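PDB 2IJ9: uridylate kinase from Archaeoglobus fulgidus, which probably catalyses the reversible, ATP-dependent phosphorylation of UMP to UDP in the de novo pathway of CTP biosynthesis. Local coordinates for residues B[89-93]-B[108-112]; B[83-89]-B[102-108]. The protein carries 1 engineered substitution. All coordinates share one frame; numbering follows the deposited sequence.

Contact 1: residues B[89-93]-B[108-112]; sequences PVDFM and GGTFP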
loop_
_atom_site.group_PDB
_atom_site.type_symbol
_atom_site.label_atom_id
_atom_site.label_comp_id
_atom_site.label_asym_id
_atom_site.label_seq_id
_atom_site.Cartn_x
_atom_site.Cartn_y
_atom_site.Cartn_z
ATOM N N PRO B 89 2.429 24.919 2.937
ATOM C CA PRO B 89 2.920 25.734 4.043
ATOM C C PRO B 89 3.473 24.899 5.167
ATOM O O PRO B 89 2.989 23.791 5.410
ATOM C CB PRO B 89 1.674 26.468 4.537
ATOM C CG PRO B 89 0.553 25.735 3.995
ATOM C CD PRO B 89 0.996 25.148 2.704
ATOM N N VAL B 90 4.469 25.454 5.849
ATOM C CA VAL B 90 5.225 24.743 6.865
ATOM C C VAL B 90 4.903 25.342 8.234
ATOM O O VAL B 90 5.356 24.842 9.271
ATOM C CB VAL B 90 6.725 24.842 6.541
ATOM C CG1 VAL B 90 7.234 26.250 6.807
ATOM C CG2 VAL B 90 7.529 23.830 7.307
ATOM N N ASP B 91 4.124 26.427 8.206
ATOM C CA ASP B 91 3.621 27.121 9.400
ATOM C C ASP B 91 2.388 27.959 9.049
ATOM O O ASP B 91 2.110 28.219 7.881
ATOM C CB ASP B 91 4.705 27.984 10.077
ATOM C CG ASP B 91 5.103 29.208 9.253
ATOM O OD1 ASP B 91 4.229 30.036 8.924
ATOM O OD2 ASP B 91 6.308 29.355 8.952
ATOM N N PHE B 92 1.671 28.403 10.069
ATOM C CA PHE B 92 0.368 29.014 9.871
ATOM C C PHE B 92 0.490 30.369 9.184
ATOM O O PHE B 92 -0.378 30.738 8.411
ATOM C CB PHE B 92 -0.386 29.159 11.203
ATOM C CG PHE B 92 -0.453 27.895 12.030
ATOM C CD1 PHE B 92 -1.677 27.368 12.401
ATOM C CD2 PHE B 92 0.701 27.253 12.468
ATOM C CE1 PHE B 92 -1.764 26.217 13.162
ATOM C CE2 PHE B 92 0.618 26.097 13.220
ATOM C CZ PHE B 92 -0.625 25.583 13.574
ATOM N N MET B 93 1.552 31.120 9.476
ATOM C CA MET B 93 1.735 32.435 8.861
ATOM C C MET B 93 1.813 32.244 7.358
ATOM O O MET B 93 1.049 32.862 6.624
ATOM C CB MET B 93 2.975 33.143 9.397
ATOM C CG MET B 93 2.830 33.649 10.813
ATOM S SD MET B 93 4.260 33.247 11.839
ATOM C CE MET B 93 3.570 33.462 13.471
ATOM N N GLY B 108 0.433 20.072 5.878
ATOM C CA GLY B 108 0.669 18.894 6.694
ATOM C C GLY B 108 0.684 19.328 8.139
ATOM O O GLY B 108 -0.124 20.167 8.540
ATOM N N GLY B 109 1.609 18.758 8.913
ATOM C CA GLY B 109 1.844 19.175 10.291
ATOM C C GLY B 109 2.717 20.414 10.358
ATOM O O GLY B 109 3.232 20.885 9.336
ATOM N N THR B 110 2.867 20.952 11.569
ATOM C CA THR B 110 3.799 22.057 11.830
ATOM C C THR B 110 4.728 21.714 12.990
ATOM O O THR B 110 5.822 21.200 12.773
ATOM C CB THR B 110 3.071 23.379 12.118
ATOM O OG1 THR B 110 2.185 23.208 13.228
ATOM C CG2 THR B 110 2.261 23.808 10.924
ATOM N N PHE B 111 4.287 21.982 14.219
ATOM C CA PHE B 111 5.091 21.664 15.397
ATOM C C PHE B 111 5.117 20.152 15.594
ATOM O O PHE B 111 4.071 19.502 15.569
ATOM C CB PHE B 111 4.581 22.315 16.701
ATOM C CG PHE B 111 3.481 23.336 16.533
ATOM C CD1 PHE B 111 3.687 24.535 15.849
ATOM C CD2 PHE B 111 2.242 23.117 17.127
ATOM C CE1 PHE B 111 2.666 25.478 15.740
ATOM C CE2 PHE B 111 1.223 24.052 17.019
ATOM C CZ PHE B 111 1.435 25.233 16.334
ATOM N N PRO B 112 6.317 19.586 15.749
ATOM C CA PRO B 112 6.528 18.199 16.149
ATOM C C PRO B 112 5.944 17.875 17.531
ATOM O O PRO B 112 6.669 17.846 18.523
ATOM C CB PRO B 112 8.055 18.081 16.162
ATOM C CG PRO B 112 8.520 19.132 15.211
ATOM C CD PRO B 112 7.587 20.269 15.455
#
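The loop that follows strand 104-107, predicted to bind UMP through T110, F111 and P112 among others, rests on the start of helix 92-99 where T110 and F111 meet F92. CE2 of the F92 ring is the meeting point: it lies 3.3 Å from OG1 of T110 and also 3.3 Å from CE1 of F111. The two phenyl rings are nearly parallel, their planes 19° apart, but they are slid so far past each other that they barely overlap, with centroids separated by 5.3 Å. The contact lies just beyond the C-terminal end of strand 104-107, an edge strand, within this chain, of the amino acid kinase fold, and the loop leads on to helix 117-126, whose L122 packs against both phenylalanines. The T110 methyl meets the backbone ahead of F92, CG2 lying 3.7 Å from O of V90 and 3.9 Å from CA of D91. With CG2 anti to its own carbonyl carbon and OG1 at chi1 57°, the threonine directs the methyl at that backbone while the hydroxyl sits beside the F92 ring. D91, the N-cap residue of helix 92-99, has its carboxylate on the helix, where OD1 accepts a hydrogen bond from N of E94.

Contact 2: residues B[83-89]-B[102-108]; sequences SAAKKVP and YRVVVMG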
loop_
_atom_site.group_PDB
_atom_site.type_symbol
_atom_site.label_atom_id
_atom_site.label_comp_id
_atom_site.label_asym_id
_atom_site.label_seq_id
_atom_site.Cartn_x
_atom_site.Cartn_y
_atom_site.Cartn_z
ATOM N N SER B 83 -7.281 24.761 -7.673
ATOM C CA SER B 83 -7.354 26.070 -7.014
ATOM C C SER B 83 -6.557 26.137 -5.706
ATOM O O SER B 83 -6.693 27.071 -4.914
ATOM C CB SER B 83 -8.811 26.449 -6.772
ATOM O OG SER B 83 -9.542 26.342 -7.977
ATOM N N ALA B 84 -5.712 25.144 -5.488
ATOM C CA ALA B 84 -4.895 25.117 -4.296
ATOM C C ALA B 84 -3.545 25.772 -4.557
ATOM O O ALA B 84 -3.041 25.751 -5.689
ATOM C CB ALA B 84 -4.706 23.682 -3.817
ATOM N N ALA B 85 -2.976 26.357 -3.503
ATOM C CA ALA B 85 -1.581 26.794 -3.508
ATOM C C ALA B 85 -0.673 25.590 -3.695
ATOM O O ALA B 85 -0.718 24.658 -2.892
ATOM C CB ALA B 85 -1.246 27.487 -2.199
ATOM N N LYS B 86 0.145 25.619 -4.746
ATOM C CA LYS B 86 1.111 24.540 -5.035
ATOM C C LYS B 86 2.233 24.416 -4.003
ATOM O O LYS B 86 3.059 23.526 -4.085
ATOM C CB LYS B 86 1.746 24.728 -6.407
ATOM C CG LYS B 86 0.767 24.849 -7.536
ATOM C CD LYS B 86 0.021 23.562 -7.749
ATOM C CE LYS B 86 -1.211 23.790 -8.612
ATOM N NZ LYS B 86 -0.868 24.549 -9.848
ATOM N N LYS B 87 2.282 25.325 -3.044
ATOM C CA LYS B 87 3.240 25.231 -1.975
ATOM C C LYS B 87 2.509 24.573 -0.806
ATOM O O LYS B 87 1.348 24.851 -0.567
ATOM C CB LYS B 87 3.720 26.648 -1.626
ATOM C CG LYS B 87 4.409 26.824 -0.279
ATOM C CD LYS B 87 5.910 27.060 -0.406
ATOM C CE LYS B 87 6.532 27.384 0.966
ATOM N NZ LYS B 87 7.949 27.847 0.872
ATOM N N VAL B 88 3.178 23.672 -0.108
ATOM C CA VAL B 88 2.678 23.220 1.173
ATOM C C VAL B 88 3.273 24.104 2.271
ATOM O O VAL B 88 4.483 24.046 2.521
ATOM C CB VAL B 88 3.040 21.736 1.441
ATOM C CG1 VAL B 88 2.635 21.314 2.850
ATOM C CG2 VAL B 88 2.362 20.829 0.446
ATOM N N PRO B 89 2.429 24.919 2.937
ATOM C CA PRO B 89 2.920 25.734 4.043
ATOM C C PRO B 89 3.473 24.899 5.167
ATOM O O PRO B 89 2.989 23.791 5.410
ATOM C CB PRO B 89 1.674 26.468 4.537
ATOM C CG PRO B 89 0.553 25.735 3.995
ATOM C CD PRO B 89 0.996 25.148 2.704
ATOM N N TYR B 102 -4.768 32.386 -2.651
ATOM C CA TYR B 102 -5.442 31.154 -3.070
ATOM C C TYR B 102 -6.672 30.859 -2.241
ATOM O O TYR B 102 -6.728 31.216 -1.061
ATOM C CB TYR B 102 -4.492 29.981 -2.973
ATOM C CG TYR B 102 -3.351 30.066 -3.939
ATOM C CD1 TYR B 102 -3.521 29.716 -5.268
ATOM C CD2 TYR B 102 -2.102 30.508 -3.529
ATOM C CE1 TYR B 102 -2.471 29.790 -6.168
ATOM C CE2 TYR B 102 -1.041 30.573 -4.416
ATOM C CZ TYR B 102 -1.232 30.217 -5.734
ATOM O OH TYR B 102 -0.185 30.292 -6.622
ATOM N N ARG B 103 -7.654 30.205 -2.867
ATOM C CA ARG B 103 -8.908 29.854 -2.182
ATOM C C ARG B 103 -8.773 28.558 -1.383
ATOM O O ARG B 103 -9.556 28.283 -0.465
ATOM C CB ARG B 103 -10.090 29.775 -3.159
ATOM C CG ARG B 103 -10.411 31.080 -3.871
ATOM C CD ARG B 103 -10.527 32.283 -2.923
ATOM N NE ARG B 103 -9.876 33.459 -3.509
ATOM C CZ ARG B 103 -8.806 34.068 -3.003
ATOM N NH1 ARG B 103 -8.268 33.647 -1.867
ATOM N NH2 ARG B 103 -8.283 35.116 -3.625
ATOM N N VAL B 104 -7.775 27.761 -1.738
ATOM C CA VAL B 104 -7.482 26.561 -0.981
ATOM C C VAL B 104 -6.009 26.492 -0.587
ATOM O O VAL B 104 -5.113 26.621 -1.415
ATOM C CB VAL B 104 -7.968 25.277 -1.709
ATOM C CG1 VAL B 104 -7.347 24.030 -1.116
ATOM C CG2 VAL B 104 -9.468 25.169 -1.600
ATOM N N VAL B 105 -5.780 26.328 0.707
ATOM C CA VAL B 105 -4.460 26.052 1.215
ATOM C C VAL B 105 -4.496 24.675 1.859
ATOM O O VAL B 105 -5.438 24.340 2.563
ATOM C CB VAL B 105 -4.012 27.126 2.206
ATOM C CG1 VAL B 105 -2.631 26.792 2.794
ATOM C CG2 VAL B 105 -3.962 28.470 1.501
ATOM N N VAL B 106 -3.484 23.869 1.571
ATOM C CA VAL B 106 -3.401 22.514 2.082
ATOM C C VAL B 106 -2.062 22.324 2.765
ATOM O O VAL B 106 -1.010 22.438 2.131
ATOM C CB VAL B 106 -3.498 21.467 0.945
ATOM C CG1 VAL B 106 -3.459 20.072 1.517
ATOM C CG2 VAL B 106 -4.767 21.669 0.101
ATOM N N MET B 107 -2.100 22.014 4.054
ATOM C CA MET B 107 -0.870 21.792 4.809
ATOM C C MET B 107 -0.795 20.462 5.553
ATOM O O MET B 107 -1.813 19.827 5.851
ATOM C CB MET B 107 -0.650 22.926 5.810
ATOM C CG MET B 107 -1.702 23.026 6.893
ATOM S SD MET B 107 -1.451 24.560 7.768
ATOM C CE MET B 107 0.178 24.209 8.398
ATOM N N GLY B 108 0.433 20.072 5.878
ATOM C CA GLY B 108 0.669 18.894 6.694
ATOM C C GLY B 108 0.684 19.328 8.139
ATOM O O GLY B 108 -0.124 20.167 8.540
#
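With CG anti to its own carbonyl carbon (chi1 -66°), Y102 lays its ring beneath A85, whereas V104, with CG1 anti to its backbone N, brings that methyl up to A84. These contacts join the loop after helix 59-80 to strand 104-107, an outermost strand of the amino acid kinase sheet within this chain; the strand's other edge bonds to strand 34-39. CA of A85 stands over the centre of the Y102 ring in a CH-pi contact, 3.7 Å from the centroid and 9° off the normal, and CB of A85 comes to 3.4 Å from CD2 of the same ring. With an alanine in place of Y102 the ring is gone, and CA and CB of A85 would probably be left without the aromatic face they rest on, a gap opening beside this turn of the loop. A single bridge pairs A84 with V104: N of A85 donates to O of V104 at 3.0 Å, nearly straight at 161°, while the bond from N of V104 to O of S83 is weak. CB of A84 meets CG1 of V104, a side chain that I26 and A30 of helix 16-32 also touch. Further along, P89 wedges its ring against the strand, with CG 3.6 Å from CG1 of V105 and equally far from CB of M107, and CD 3.4 Å from O of V106.

Overall arrangement
Contacts 1 and 2 have centres about 12 Å apart and follow one another along the same two pieces of chain, sharing P89 and G108. In contact 2 the loop 83-89 runs beside strand 104-107; in contact 1 both segments have passed the strand's end, one entering helix 92-99 and the other the loop with the predicted UMP-binding residues. P89 links the two, packing on the strand and on A95 and L98 of that helix. The strand thus delivers the loop to the predicted UMP site, where the F111 side chain lies about 9 Å from that of D63. M107, near the end of the strand, adjoins T110 of that loop.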